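Local coordinates for 2L protein (Yaba-like disease virus, PDB 3IT8) that binds tumour necrosis factor through an MHC class I-like N-terminal region followed by an Ig-like domain, and so blocks the cytokine, at residues D[199-204]-D[264-269]; D[212-217]-D[279-284]; D[224-229]-D[290-295]. All blocks are in the same frame, centred on the assembly; numbering follows the deposited sequence.

Contact 1. Residues D[199-204]-D[264-269]; sequences TLECTV and SLTDLV
Leu200 to Val204 run antiparallel to Leu265 to Val269 at an angle of 164°, with 4.6 Å between the strand axes at closest approach. Six backbone bonds join the strands through the hydrogen-bonded pairs Leu200–Val269, Cys202–Asp267 and Val204–Leu265; Asp267 N to Cys202 O, at 2.7 Å, is nearly straight. Val269 O takes a second donor, Thr199 OG1 at 3.2 Å, which sits well above the carbonyl plane, whereas Leu200 N comes in within it.

Side chains alternate between two faces. Glu201 and Leu268 lie on the outer one. CG of Glu201 is anti to the backbone N (chi1 -179°), which sets it near both Leu268 CD1, at 3.8 Å, and Thr266 CG2, at 3.9 Å; Thr266 comes from the diagonal position on the same face, across from Thr203. Leu268 CD1 also rests on Glu201 CB at 3.4 Å. The whole glutamate chain, carboxylate included, lies against these two neighbours on a partly exposed face, where a flexible, amphipathic residue fits.

These are two central strands of one sheet of an Ig-like sandwich, and the other face looks into the core. There Val204 CG2 meets Leu265 CD2 at 3.9 Å, crossing obliquely, and compact Cys202 forms the disulfide to Cys281 in the opposing sheet. Buried Asp267 also points inward, its carboxylate accepting from Trp216 NE1 and having a long, weak ion pair with Arg239.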
ATOM      1  N   THR D 199     -20.850   4.890  47.930  1.00 98.77           N
ATOM      2  CA  THR D 199     -21.068   3.694  47.119  1.00 96.73           C
ATOM      3  C   THR D 199     -21.862   4.040  45.855  1.00 90.96           C
ATOM      4  O   THR D 199     -22.874   4.746  45.909  1.00 82.55           O
ATOM      5  CB  THR D 199     -21.831   2.598  47.921  1.00101.02           C
ATOM      6  OG1 THR D 199     -21.370   1.311  47.511  1.00 68.14           O
ATOM      7  CG2 THR D 199     -23.347   2.669  47.676  1.00 68.14           C
ATOM      8  N   LEU D 200     -21.397   3.549  44.713  1.00 61.70           N
ATOM      9  CA  LEU D 200     -22.082   3.809  43.456  1.00 64.72           C
ATOM     10  C   LEU D 200     -22.744   2.545  42.944  1.00 61.40           C
ATOM     11  O   LEU D 200     -22.161   1.462  42.988  1.00 57.02           O
ATOM     12  CB  LEU D 200     -21.101   4.359  42.425  1.00 81.31           C
ATOM     13  CG  LEU D 200     -20.830   5.844  42.652  1.00 62.37           C
ATOM     14  CD1 LEU D 200     -19.663   6.309  41.818  1.00 62.37           C
ATOM     15  CD2 LEU D 200     -22.088   6.621  42.306  1.00 62.37           C
ATOM     16  N   GLU D 201     -23.973   2.687  42.471  1.00 67.42           N
ATOM     17  CA  GLU D 201     -24.721   1.554  41.975  1.00 63.67           C
ATOM     18  C   GLU D 201     -25.282   1.831  40.596  1.00 66.92           C
ATOM     19  O   GLU D 201     -26.150   2.693  40.428  1.00 67.70           O
ATOM     20  CB  GLU D 201     -25.864   1.241  42.927  1.00164.75           C
ATOM     21  CG  GLU D 201     -26.687   0.054  42.512  1.00123.30           C
ATOM     22  CD  GLU D 201     -27.876  -0.145  43.416  1.00123.30           C
ATOM     23  OE1 GLU D 201     -27.668  -0.264  44.643  1.00123.30           O
ATOM     24  OE2 GLU D 201     -29.017  -0.178  42.905  1.00123.30           O
ATOM     25  N   CYS D 202     -24.785   1.084  39.613  1.00 64.96           N
ATOM     26  CA  CYS D 202     -25.225   1.211  38.229  1.00 65.24           C
ATOM     27  C   CYS D 202     -26.268   0.130  38.014  1.00 66.33           C
ATOM     28  O   CYS D 202     -25.979  -1.038  38.213  1.00 65.03           O
ATOM     29  CB  CYS D 202     -24.042   0.977  37.293  1.00107.66           C
ATOM     30  SG  CYS D 202     -24.274   1.492  35.568  1.00 84.85           S
ATOM     31  N   THR D 203     -27.486   0.504  37.642  1.00 75.28           N
ATOM     32  CA  THR D 203     -28.507  -0.507  37.409  1.00 64.64           C
ATOM     33  C   THR D 203     -29.044  -0.397  35.993  1.00 78.13           C
ATOM     34  O   THR D 203     -29.493   0.668  35.550  1.00 70.93           O
ATOM     35  CB  THR D 203     -29.680  -0.390  38.386  1.00116.52           C
ATOM     36  OG1 THR D 203     -30.788   0.214  37.716  1.00 65.67           O
ATOM     37  CG2 THR D 203     -29.297   0.448  39.588  1.00 65.67           C
ATOM     38  N   VAL D 204     -28.983  -1.520  35.289  1.00 44.32           N
ATOM     39  CA  VAL D 204     -29.438  -1.608  33.909  1.00 40.04           C
ATOM     40  C   VAL D 204     -30.732  -2.422  33.899  1.00 48.88           C
ATOM     41  O   VAL D 204     -30.751  -3.570  34.314  1.00 49.99           O
ATOM     42  CB  VAL D 204     -28.345  -2.280  33.035  1.00 51.11           C
ATOM     43  CG1 VAL D 204     -28.697  -2.147  31.558  1.00 35.64           C
ATOM     44  CG2 VAL D 204     -26.994  -1.644  33.331  1.00 35.64           C
ATOM     45  N   SER D 264     -32.167  -8.052  33.781  1.00 52.31           N
ATOM     46  CA  SER D 264     -31.812  -6.846  34.521  1.00 50.26           C
ATOM     47  C   SER D 264     -30.515  -7.066  35.283  1.00 56.45           C
ATOM     48  O   SER D 264     -30.201  -8.185  35.686  1.00 54.82           O
ATOM     49  CB  SER D 264     -32.927  -6.446  35.491  1.00 80.07           C
ATOM     50  OG  SER D 264     -34.012  -5.857  34.800  1.00 56.45           O
ATOM     51  N   LEU D 265     -29.764  -5.987  35.481  1.00 52.81           N
ATOM     52  CA  LEU D 265     -28.482  -6.054  36.165  1.00 51.71           C
ATOM     53  C   LEU D 265     -28.277  -4.935  37.178  1.00 63.22           C
ATOM     54  O   LEU D 265     -28.804  -3.824  37.023  1.00 58.32           O
ATOM     55  CB  LEU D 265     -27.371  -5.988  35.125  1.00 97.10           C
ATOM     56  CG  LEU D 265     -26.048  -5.394  35.604  1.00 55.21           C
ATOM     57  CD1 LEU D 265     -25.293  -6.425  36.422  1.00 55.21           C
ATOM     58  CD2 LEU D 265     -25.232  -4.948  34.416  1.00 55.21           C
ATOM     59  N   THR D 266     -27.493  -5.234  38.208  1.00 56.00           N
ATOM     60  CA  THR D 266     -27.177  -4.260  39.243  1.00 49.06           C
ATOM     61  C   THR D 266     -25.708  -4.366  39.584  1.00 64.25           C
ATOM     62  O   THR D 266     -25.287  -5.376  40.120  1.00 57.72           O
ATOM     63  CB  THR D 266     -27.979  -4.514  40.523  1.00 88.46           C
ATOM     64  OG1 THR D 266     -29.346  -4.159  40.299  1.00 56.87           O
ATOM     65  CG2 THR D 266     -27.434  -3.689  41.672  1.00 56.87           C
ATOM     66  N   ASP D 267     -24.929  -3.333  39.277  1.00 62.55           N
ATOM     67  CA  ASP D 267     -23.502  -3.365  39.572  1.00 67.66           C
ATOM     68  C   ASP D 267     -23.131  -2.310  40.601  1.00 71.75           C
ATOM     69  O   ASP D 267     -23.383  -1.126  40.403  1.00 66.64           O
ATOM     70  CB  ASP D 267     -22.687  -3.162  38.297  1.00102.93           C
ATOM     71  CG  ASP D 267     -21.230  -3.513  38.488  1.00 80.52           C
ATOM     72  OD1 ASP D 267     -20.952  -4.613  39.008  1.00 80.52           O
ATOM     73  OD2 ASP D 267     -20.358  -2.705  38.120  1.00 80.52           O
ATOM     74  N   LEU D 268     -22.522  -2.748  41.695  1.00 63.18           N
ATOM     75  CA  LEU D 268     -22.138  -1.849  42.781  1.00 67.87           C
ATOM     76  C   LEU D 268     -20.633  -1.568  42.810  1.00 70.44           C
ATOM     77  O   LEU D 268     -19.840  -2.379  42.344  1.00 69.76           O
ATOM     78  CB  LEU D 268     -22.573  -2.459  44.117  1.00124.35           C
ATOM     79  CG  LEU D 268     -22.749  -1.510  45.301  1.00 83.30           C
ATOM     80  CD1 LEU D 268     -23.908  -0.569  45.003  1.00 83.30           C
ATOM     81  CD2 LEU D 268     -23.016  -2.298  46.569  1.00 83.30           C
ATOM     82  N   VAL D 269     -20.243  -0.420  43.359  1.00 79.16           N
ATOM     83  CA  VAL D 269     -18.832  -0.050  43.435  1.00 77.67           C
ATOM     84  C   VAL D 269     -18.500   0.712  44.709  1.00 79.93           C
ATOM     85  O   VAL D 269     -19.225   1.627  45.112  1.00 75.53           O
ATOM     86  CB  VAL D 269     -18.416   0.811  42.225  1.00142.19           C
ATOM     87  CG1 VAL D 269     -17.018   1.372  42.424  1.00 97.62           C
ATOM     88  CG2 VAL D 269     -18.441  -0.029  40.982  1.00 97.62           C
TER

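Contact 2. Residues D[212-217]-D[279-284]; sequences VITKWI and PVCVVF
Cys281 lies over one face of Trp216 in the cysteine–tryptophan core of an Ig-like domain. Its CB stands 4.0 Å from the centroid of the six-membered ring and only 19° off the ring normal, a CH-pi contact displaced toward the rim. Its SG is over the same face, 4.4 Å from that centroid, adding a sulfur-aromatic contact. Trp216 CG is anti to its carbonyl carbon (chi1 -69°), while the far end of the indole reaches back toward the partner strand. Pro279 CB, in a poorly ordered residue, meets the ring at its edge, 3.7 Å from CE3. A broad flat ring suits this place because one face can receive the disulfide, while NE1 turns to Asp267.

The two segments are adjacent antiparallel strands of the second sheet of the sandwich, 279-284 in its middle and 213-218 outermost within the chain. Backbone bonds link Ile213 with Phe284, Lys215 with Val282 and Ile217 with Val280, Phe284 N to Ile213 O being 2.8 Å. Thr214 faces the same core as Trp216, and its OG1 lies 3.3 Å from Cys281 SG; a small side chain fits beside the disulfide.

On the opposite face Lys215 and Phe284 pack together. The extended lysine chain passes obliquely by the phenyl ring, CD approaching CE1 at 3.4 Å, and NZ goes on to a salt bridge with Glu236. Ile213 O lies at the edge of the Phe284 ring, in its plane and 3.6 Å from CD1, where the C-H groups are slightly positive. Farther along, Ile217 CD1 touches Val282 CG2 at 3.9 Å, one beta-branched side chain against another, as suits extended strands, and Tyr228 meets Phe284 edge-to-face.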
ATOM      1  N   VAL D 212     -24.014  -8.355  29.211  1.00 41.92           N
ATOM      2  CA  VAL D 212     -23.829  -6.943  29.492  1.00 44.24           C
ATOM      3  C   VAL D 212     -22.540  -6.813  30.245  1.00 51.58           C
ATOM      4  O   VAL D 212     -22.206  -7.655  31.071  1.00 43.32           O
ATOM      5  CB  VAL D 212     -24.964  -6.360  30.362  1.00 61.17           C
ATOM      6  CG1 VAL D 212     -24.509  -5.081  31.023  1.00 39.56           C
ATOM      7  CG2 VAL D 212     -26.155  -6.053  29.497  1.00 39.56           C
ATOM      8  N   ILE D 213     -21.796  -5.768  29.932  1.00 53.17           N
ATOM      9  CA  ILE D 213     -20.555  -5.524  30.623  1.00 47.22           C
ATOM     10  C   ILE D 213     -20.538  -4.080  31.037  1.00 53.98           C
ATOM     11  O   ILE D 213     -21.032  -3.200  30.332  1.00 54.75           O
ATOM     12  CB  ILE D 213     -19.333  -5.855  29.763  1.00 74.08           C
ATOM     13  CG1 ILE D 213     -19.280  -7.366  29.524  1.00 50.52           C
ATOM     14  CG2 ILE D 213     -18.070  -5.407  30.472  1.00 50.52           C
ATOM     15  CD1 ILE D 213     -18.130  -7.823  28.673  1.00 50.52           C
ATOM     16  N   THR D 214     -19.953  -3.850  32.196  1.00 36.67           N
ATOM     17  CA  THR D 214     -19.907  -2.537  32.773  1.00 44.95           C
ATOM     18  C   THR D 214     -18.483  -2.132  33.132  1.00 53.93           C
ATOM     19  O   THR D 214     -17.704  -2.939  33.664  1.00 53.17           O
ATOM     20  CB  THR D 214     -20.801  -2.533  34.023  1.00 57.60           C
ATOM     21  OG1 THR D 214     -21.535  -1.321  34.070  1.00 45.28           O
ATOM     22  CG2 THR D 214     -19.980  -2.661  35.285  1.00 45.28           C
ATOM     23  N   LYS D 215     -18.151  -0.879  32.827  1.00 46.27           N
ATOM     24  CA  LYS D 215     -16.833  -0.319  33.139  1.00 49.47           C
ATOM     25  C   LYS D 215     -16.967   0.962  33.949  1.00 52.17           C
ATOM     26  O   LYS D 215     -17.728   1.860  33.591  1.00 52.48           O
ATOM     27  CB  LYS D 215     -16.038  -0.006  31.862  1.00 57.52           C
ATOM     28  CG  LYS D 215     -15.528  -1.217  31.135  1.00 48.53           C
ATOM     29  CD  LYS D 215     -14.561  -0.856  30.035  1.00 48.53           C
ATOM     30  CE  LYS D 215     -13.928  -2.124  29.478  1.00 48.53           C
ATOM     31  NZ  LYS D 215     -12.728  -1.854  28.628  1.00 48.53           N
ATOM     32  N   TRP D 216     -16.230   1.029  35.048  1.00 49.52           N
ATOM     33  CA  TRP D 216     -16.228   2.219  35.891  1.00 49.58           C
ATOM     34  C   TRP D 216     -14.967   3.025  35.604  1.00 51.53           C
ATOM     35  O   TRP D 216     -13.849   2.557  35.832  1.00 51.72           O
ATOM     36  CB  TRP D 216     -16.287   1.845  37.375  1.00 78.20           C
ATOM     37  CG  TRP D 216     -17.599   1.273  37.761  1.00 58.12           C
ATOM     38  CD1 TRP D 216     -17.951  -0.038  37.741  1.00 58.12           C
ATOM     39  CD2 TRP D 216     -18.767   2.000  38.165  1.00 58.12           C
ATOM     40  NE1 TRP D 216     -19.268  -0.182  38.109  1.00 58.12           N
ATOM     41  CE2 TRP D 216     -19.794   1.056  38.374  1.00 58.12           C
ATOM     42  CE3 TRP D 216     -19.047   3.357  38.369  1.00 58.12           C
ATOM     43  CZ2 TRP D 216     -21.086   1.424  38.781  1.00 58.12           C
ATOM     44  CZ3 TRP D 216     -20.332   3.723  38.771  1.00 58.12           C
ATOM     45  CH2 TRP D 216     -21.334   2.759  38.973  1.00 58.12           C
ATOM     46  N   ILE D 217     -15.160   4.239  35.096  1.00 58.29           N
ATOM     47  CA  ILE D 217     -14.046   5.112  34.747  1.00 59.66           C
ATOM     48  C   ILE D 217     -14.161   6.485  35.401  1.00 61.48           C
ATOM     49  O   ILE D 217     -15.229   7.099  35.386  1.00 58.28           O
ATOM     50  CB  ILE D 217     -13.987   5.298  33.229  1.00 58.26           C
ATOM     51  CG1 ILE D 217     -13.901   3.930  32.544  1.00 35.94           C
ATOM     52  CG2 ILE D 217     -12.810   6.145  32.865  1.00 35.94           C
ATOM     53  CD1 ILE D 217     -13.996   3.992  31.051  1.00 35.94           C
ATOM     54  N   PRO D 279     -16.047   7.755  39.739  1.00 65.84           N
ATOM     55  CA  PRO D 279     -16.321   7.030  38.505  1.00 65.83           C
ATOM     56  C   PRO D 279     -17.680   7.329  37.903  1.00 62.45           C
ATOM     57  O   PRO D 279     -18.606   7.788  38.581  1.00 62.33           O
ATOM     58  CB  PRO D 279     -16.191   5.574  38.932  1.00168.01           C
ATOM     59  CG  PRO D 279     -16.738   5.606  40.308  1.00138.57           C
ATOM     60  CD  PRO D 279     -16.065   6.833  40.887  1.00 69.05           C
ATOM     61  N   VAL D 280     -17.756   7.076  36.604  1.00 56.21           N
ATOM     62  CA  VAL D 280     -18.957   7.233  35.820  1.00 58.59           C
ATOM     63  C   VAL D 280     -19.190   5.808  35.294  1.00 56.59           C
ATOM     64  O   VAL D 280     -18.241   5.044  35.099  1.00 46.95           O
ATOM     65  CB  VAL D 280     -18.725   8.215  34.672  1.00 88.31           C
ATOM     66  CG1 VAL D 280     -17.636   7.707  33.755  1.00 60.39           C
ATOM     67  CG2 VAL D 280     -19.991   8.402  33.920  1.00 60.39           C
ATOM     68  N   CYS D 281     -20.439   5.425  35.088  1.00 64.37           N
ATOM     69  CA  CYS D 281     -20.710   4.076  34.628  1.00 60.25           C
ATOM     70  C   CYS D 281     -20.815   3.979  33.107  1.00 57.89           C
ATOM     71  O   CYS D 281     -21.624   4.675  32.490  1.00 58.63           O
ATOM     72  CB  CYS D 281     -22.004   3.559  35.271  1.00153.81           C
ATOM     73  SG  CYS D 281     -22.371   1.811  34.914  1.00100.92           S
ATOM     74  N   VAL D 282     -19.986   3.125  32.504  1.00 46.95           N
ATOM     75  CA  VAL D 282     -20.034   2.908  31.058  1.00 42.94           C
ATOM     76  C   VAL D 282     -20.639   1.526  30.828  1.00 53.34           C
ATOM     77  O   VAL D 282     -20.085   0.521  31.260  1.00 44.40           O
ATOM     78  CB  VAL D 282     -18.644   2.940  30.408  1.00 55.11           C
ATOM     79  CG1 VAL D 282     -18.801   2.933  28.901  1.00 36.89           C
ATOM     80  CG2 VAL D 282     -17.879   4.182  30.851  1.00 36.89           C
ATOM     81  N   VAL D 283     -21.779   1.491  30.144  1.00 41.14           N
ATOM     82  CA  VAL D 283     -22.501   0.252  29.866  1.00 32.88           C
ATOM     83  C   VAL D 283     -22.333  -0.260  28.447  1.00 40.80           C
ATOM     84  O   VAL D 283     -22.660   0.445  27.492  1.00 41.39           O
ATOM     85  CB  VAL D 283     -23.996   0.452  30.131  1.00 58.27           C
ATOM     86  CG1 VAL D 283     -24.789  -0.724  29.614  1.00 37.60           C
ATOM     87  CG2 VAL D 283     -24.219   0.645  31.618  1.00 37.60           C
ATOM     88  N   PHE D 284     -21.830  -1.489  28.314  1.00 40.52           N
ATOM     89  CA  PHE D 284     -21.637  -2.098  27.003  1.00 36.72           C
ATOM     90  C   PHE D 284     -22.715  -3.134  26.743  1.00 44.55           C
ATOM     91  O   PHE D 284     -22.830  -4.118  27.463  1.00 43.93           O
ATOM     92  CB  PHE D 284     -20.271  -2.754  26.912  1.00 64.92           C
ATOM     93  CG  PHE D 284     -19.140  -1.792  27.020  1.00 39.69           C
ATOM     94  CD1 PHE D 284     -18.621  -1.449  28.260  1.00 39.69           C
ATOM     95  CD2 PHE D 284     -18.580  -1.225  25.874  1.00 39.69           C
ATOM     96  CE1 PHE D 284     -17.554  -0.554  28.360  1.00 39.69           C
ATOM     97  CE2 PHE D 284     -17.508  -0.323  25.961  1.00 39.69           C
ATOM     98  CZ  PHE D 284     -16.994   0.011  27.207  1.00 39.69           C
TER

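Contact 3. Residues D[224-229]-D[290-295]; sequences GEYKYV and AQVYTC
Val292 holds CG1 anti to its backbone N (chi1 -164°), which sets CG2 beside that N, and Tyr226 has CG anti to its carbonyl carbon (chi1 -69°); together these bring Val292 CG1 to the Tyr226 ring. One methyl of the valine meets the ring, the other the backbone of Tyr226 and Tyr228. CG1 comes to the edge of the Tyr226 ring, 4.2 Å from CD2, while CG2 lies against backbone, 3.6 Å from Tyr226 O and 3.8 Å from Tyr228 N. A beta-branched residue suits this spot because it can do both at once.

Thr294 turns its methyl to the same tyrosine, its side chain crossing at about a right angle, with CG2 4.0 Å from CE2. At the other end Tyr228 CD2 lies 4.2 Å from Ala290 CB; the small methyl meets the start of a ring whose end leads away and stacks with Tyr234. Tyr226 is the centre of an inverse gamma turn, closed by a weak bond from Lys227 N to Glu225 O, in the long loop after strand 213-218. The CB atoms of Tyr226 and Tyr228 both point toward the edge strand 291-293.

Glu225 and Lys227 look elsewhere: they form a weak salt bridge with each other, and Glu225 also pairs with a basic side chain of another protein chain. Across the contact itself no hydrogen bond forms, and Tyr226 CA stays 6.2 Å from Val292 CA, which implies that the loop is laid on the strand by van der Waals contacts and does not extend the sheet.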
ATOM      1  N   GLY D 224     -14.631  16.423  29.832  1.00 67.54           N
ATOM      2  CA  GLY D 224     -15.821  17.194  29.513  1.00 67.54           C
ATOM      3  C   GLY D 224     -16.879  16.569  28.621  1.00 67.54           C
ATOM      4  O   GLY D 224     -18.060  16.874  28.778  1.00 67.54           O
ATOM      5  N   GLU D 225     -16.481  15.717  27.677  1.00 79.95           N
ATOM      6  CA  GLU D 225     -17.444  15.073  26.788  1.00 79.95           C
ATOM      7  C   GLU D 225     -17.681  13.647  27.257  1.00 79.95           C
ATOM      8  O   GLU D 225     -16.754  12.827  27.268  1.00 79.95           O
ATOM      9  CB  GLU D 225     -16.921  15.058  25.353  1.00102.85           C
ATOM     10  CG  GLU D 225     -17.961  14.645  24.331  1.00102.85           C
ATOM     11  CD  GLU D 225     -17.430  14.684  22.910  1.00102.85           C
ATOM     12  OE1 GLU D 225     -18.244  14.513  21.975  1.00102.85           O
ATOM     13  OE2 GLU D 225     -16.203  14.881  22.731  1.00102.85           O
ATOM     14  N   TYR D 226     -18.920  13.350  27.647  1.00 55.54           N
ATOM     15  CA  TYR D 226     -19.265  12.008  28.128  1.00 55.54           C
ATOM     16  C   TYR D 226     -19.697  10.990  27.067  1.00 55.54           C
ATOM     17  O   TYR D 226     -20.851  10.558  27.024  1.00 55.54           O
ATOM     18  CB  TYR D 226     -20.328  12.107  29.215  1.00 78.04           C
ATOM     19  CG  TYR D 226     -19.787  12.726  30.475  1.00 78.04           C
ATOM     20  CD1 TYR D 226     -19.862  14.101  30.692  1.00 78.04           C
ATOM     21  CD2 TYR D 226     -19.126  11.947  31.418  1.00 78.04           C
ATOM     22  CE1 TYR D 226     -19.280  14.684  31.822  1.00 78.04           C
ATOM     23  CE2 TYR D 226     -18.542  12.516  32.543  1.00 78.04           C
ATOM     24  CZ  TYR D 226     -18.618  13.882  32.739  1.00 78.04           C
ATOM     25  OH  TYR D 226     -18.004  14.447  33.832  1.00 78.04           O
ATOM     26  N   LYS D 227     -18.743  10.631  26.210  1.00 52.01           N
ATOM     27  CA  LYS D 227     -18.920   9.654  25.145  1.00 52.01           C
ATOM     28  C   LYS D 227     -17.698   8.753  25.230  1.00 52.01           C
ATOM     29  O   LYS D 227     -16.582   9.222  25.456  1.00 52.01           O
ATOM     30  CB  LYS D 227     -18.975  10.325  23.768  1.00 79.70           C
ATOM     31  CG  LYS D 227     -20.210  11.172  23.531  1.00 79.70           C
ATOM     32  CD  LYS D 227     -20.162  11.821  22.150  1.00 79.70           C
ATOM     33  CE  LYS D 227     -21.288  12.840  21.948  1.00 79.70           C
ATOM     34  NZ  LYS D 227     -21.120  13.585  20.662  1.00 79.70           N
ATOM     35  N   TYR D 228     -17.912   7.453  25.095  1.00 41.76           N
ATOM     36  CA  TYR D 228     -16.810   6.502  25.135  1.00 41.76           C
ATOM     37  C   TYR D 228     -16.289   6.372  23.694  1.00 41.76           C
ATOM     38  O   TYR D 228     -16.992   5.858  22.829  1.00 41.76           O
ATOM     39  CB  TYR D 228     -17.320   5.153  25.633  1.00 45.34           C
ATOM     40  CG  TYR D 228     -16.245   4.126  25.826  1.00 45.34           C
ATOM     41  CD1 TYR D 228     -15.529   4.059  27.019  1.00 45.34           C
ATOM     42  CD2 TYR D 228     -15.935   3.214  24.811  1.00 45.34           C
ATOM     43  CE1 TYR D 228     -14.520   3.097  27.206  1.00 45.34           C
ATOM     44  CE2 TYR D 228     -14.934   2.257  24.978  1.00 45.34           C
ATOM     45  CZ  TYR D 228     -14.231   2.198  26.178  1.00 45.34           C
ATOM     46  OH  TYR D 228     -13.265   1.233  26.365  1.00 45.34           O
ATOM     47  N   VAL D 229     -15.077   6.859  23.435  1.00 49.00           N
ATOM     48  CA  VAL D 229     -14.503   6.792  22.093  1.00 49.00           C
ATOM     49  C   VAL D 229     -13.874   5.420  21.846  1.00 49.00           C
ATOM     50  O   VAL D 229     -12.957   5.005  22.567  1.00 49.00           O
ATOM     51  CB  VAL D 229     -13.442   7.884  21.900  1.00 59.00           C
ATOM     52  CG1 VAL D 229     -12.922   7.859  20.477  1.00 59.00           C
ATOM     53  CG2 VAL D 229     -14.041   9.236  22.225  1.00 59.00           C
ATOM     54  N   ALA D 290     -22.063   1.574  23.386  1.00 68.31           N
ATOM     55  CA  ALA D 290     -21.404   1.888  24.648  1.00 66.53           C
ATOM     56  C   ALA D 290     -21.813   3.280  25.111  1.00 62.52           C
ATOM     57  O   ALA D 290     -21.389   4.281  24.530  1.00 59.93           O
ATOM     58  CB  ALA D 290     -19.904   1.812  24.497  1.00 35.92           C
ATOM     59  N   GLN D 291     -22.649   3.343  26.147  1.00 34.19           N
ATOM     60  CA  GLN D 291     -23.113   4.620  26.687  1.00 37.47           C
ATOM     61  C   GLN D 291     -22.577   4.924  28.080  1.00 39.64           C
ATOM     62  O   GLN D 291     -22.354   4.022  28.887  1.00 40.70           O
ATOM     63  CB  GLN D 291     -24.626   4.673  26.728  1.00 76.72           C
ATOM     64  CG  GLN D 291     -25.233   5.235  25.479  1.00 59.95           C
ATOM     65  CD  GLN D 291     -26.649   5.725  25.717  1.00 59.95           C
ATOM     66  OE1 GLN D 291     -26.904   6.480  26.665  1.00 59.95           O
ATOM     67  NE2 GLN D 291     -27.583   5.305  24.859  1.00 59.95           N
ATOM     68  N   VAL D 292     -22.369   6.212  28.355  1.00 53.33           N
ATOM     69  CA  VAL D 292     -21.855   6.634  29.651  1.00 50.48           C
ATOM     70  C   VAL D 292     -22.996   7.182  30.506  1.00 54.30           C
ATOM     71  O   VAL D 292     -23.909   7.842  29.998  1.00 56.56           O
ATOM     72  CB  VAL D 292     -20.773   7.705  29.486  1.00 67.95           C
ATOM     73  CG1 VAL D 292     -19.985   7.839  30.771  1.00 60.25           C
ATOM     74  CG2 VAL D 292     -19.854   7.344  28.333  1.00 60.25           C
ATOM     75  N   TYR D 293     -22.961   6.876  31.801  1.00 44.92           N
ATOM     76  CA  TYR D 293     -23.997   7.324  32.738  1.00 43.99           C
ATOM     77  C   TYR D 293     -23.365   7.860  34.016  1.00 45.45           C
ATOM     78  O   TYR D 293     -22.429   7.269  34.557  1.00 48.31           O
ATOM     79  CB  TYR D 293     -24.949   6.181  33.062  1.00 79.14           C
ATOM     80  CG  TYR D 293     -25.639   5.616  31.846  1.00 51.56           C
ATOM     81  CD1 TYR D 293     -25.082   4.552  31.129  1.00 51.56           C
ATOM     82  CD2 TYR D 293     -26.847   6.146  31.402  1.00 51.56           C
ATOM     83  CE1 TYR D 293     -25.725   4.023  29.991  1.00 51.56           C
ATOM     84  CE2 TYR D 293     -27.493   5.632  30.271  1.00 51.56           C
ATOM     85  CZ  TYR D 293     -26.929   4.569  29.575  1.00 51.56           C
ATOM     86  OH  TYR D 293     -27.580   4.044  28.488  1.00 51.56           O
ATOM     87  N   THR D 294     -23.904   8.966  34.520  1.00 39.52           N
ATOM     88  CA  THR D 294     -23.321   9.604  35.700  1.00 46.50           C
ATOM     89  C   THR D 294     -24.168   9.719  36.958  1.00 56.30           C
ATOM     90  O   THR D 294     -25.105   8.956  37.184  1.00 59.97           O
ATOM     91  CB  THR D 294     -22.861  11.032  35.349  1.00 65.63           C
ATOM     92  OG1 THR D 294     -23.981  11.773  34.849  1.00 53.78           O
ATOM     93  CG2 THR D 294     -21.771  11.009  34.293  1.00 53.78           C
ATOM     94  N   CYS D 295     -23.778  10.713  37.756  1.00 83.50           N
ATOM     95  CA  CYS D 295     -24.368  11.142  39.032  1.00 84.48           C
ATOM     96  C   CYS D 295     -24.399  10.220  40.243  1.00 84.51           C
ATOM     97  O   CYS D 295     -24.610   9.017  40.144  1.00 81.37           O
ATOM     98  CB  CYS D 295     -25.766  11.746  38.817  1.00126.28           C
ATOM     99  SG  CYS D 295     -26.996  10.675  38.027  1.00111.81           S
TER

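In the fold
Contacts 1 and 2 each join two strands, one pair in each sheet of the Ig-like sandwich, and the Cys202–Cys281 disulfide and the Asp267–Trp216 bond tie them face to face. Contact 2 is almost entirely buried, Lys215 being partly exposed; contact 1 is less so, its outer face carrying Glu201, Thr203 and Thr266 beside an exposed Leu268. Contact 3 lies at the surface: its strand 291-293 is the edge neighbour of 279-284, bonded to it through Cys281 O to Tyr293 N and Gln291 O to Val283 N. Across contacts 1 and 2 backbone hydrogen bonds do the joining; across contact 3 there are only van der Waals contacts. Along the chain the segments of all three alternate.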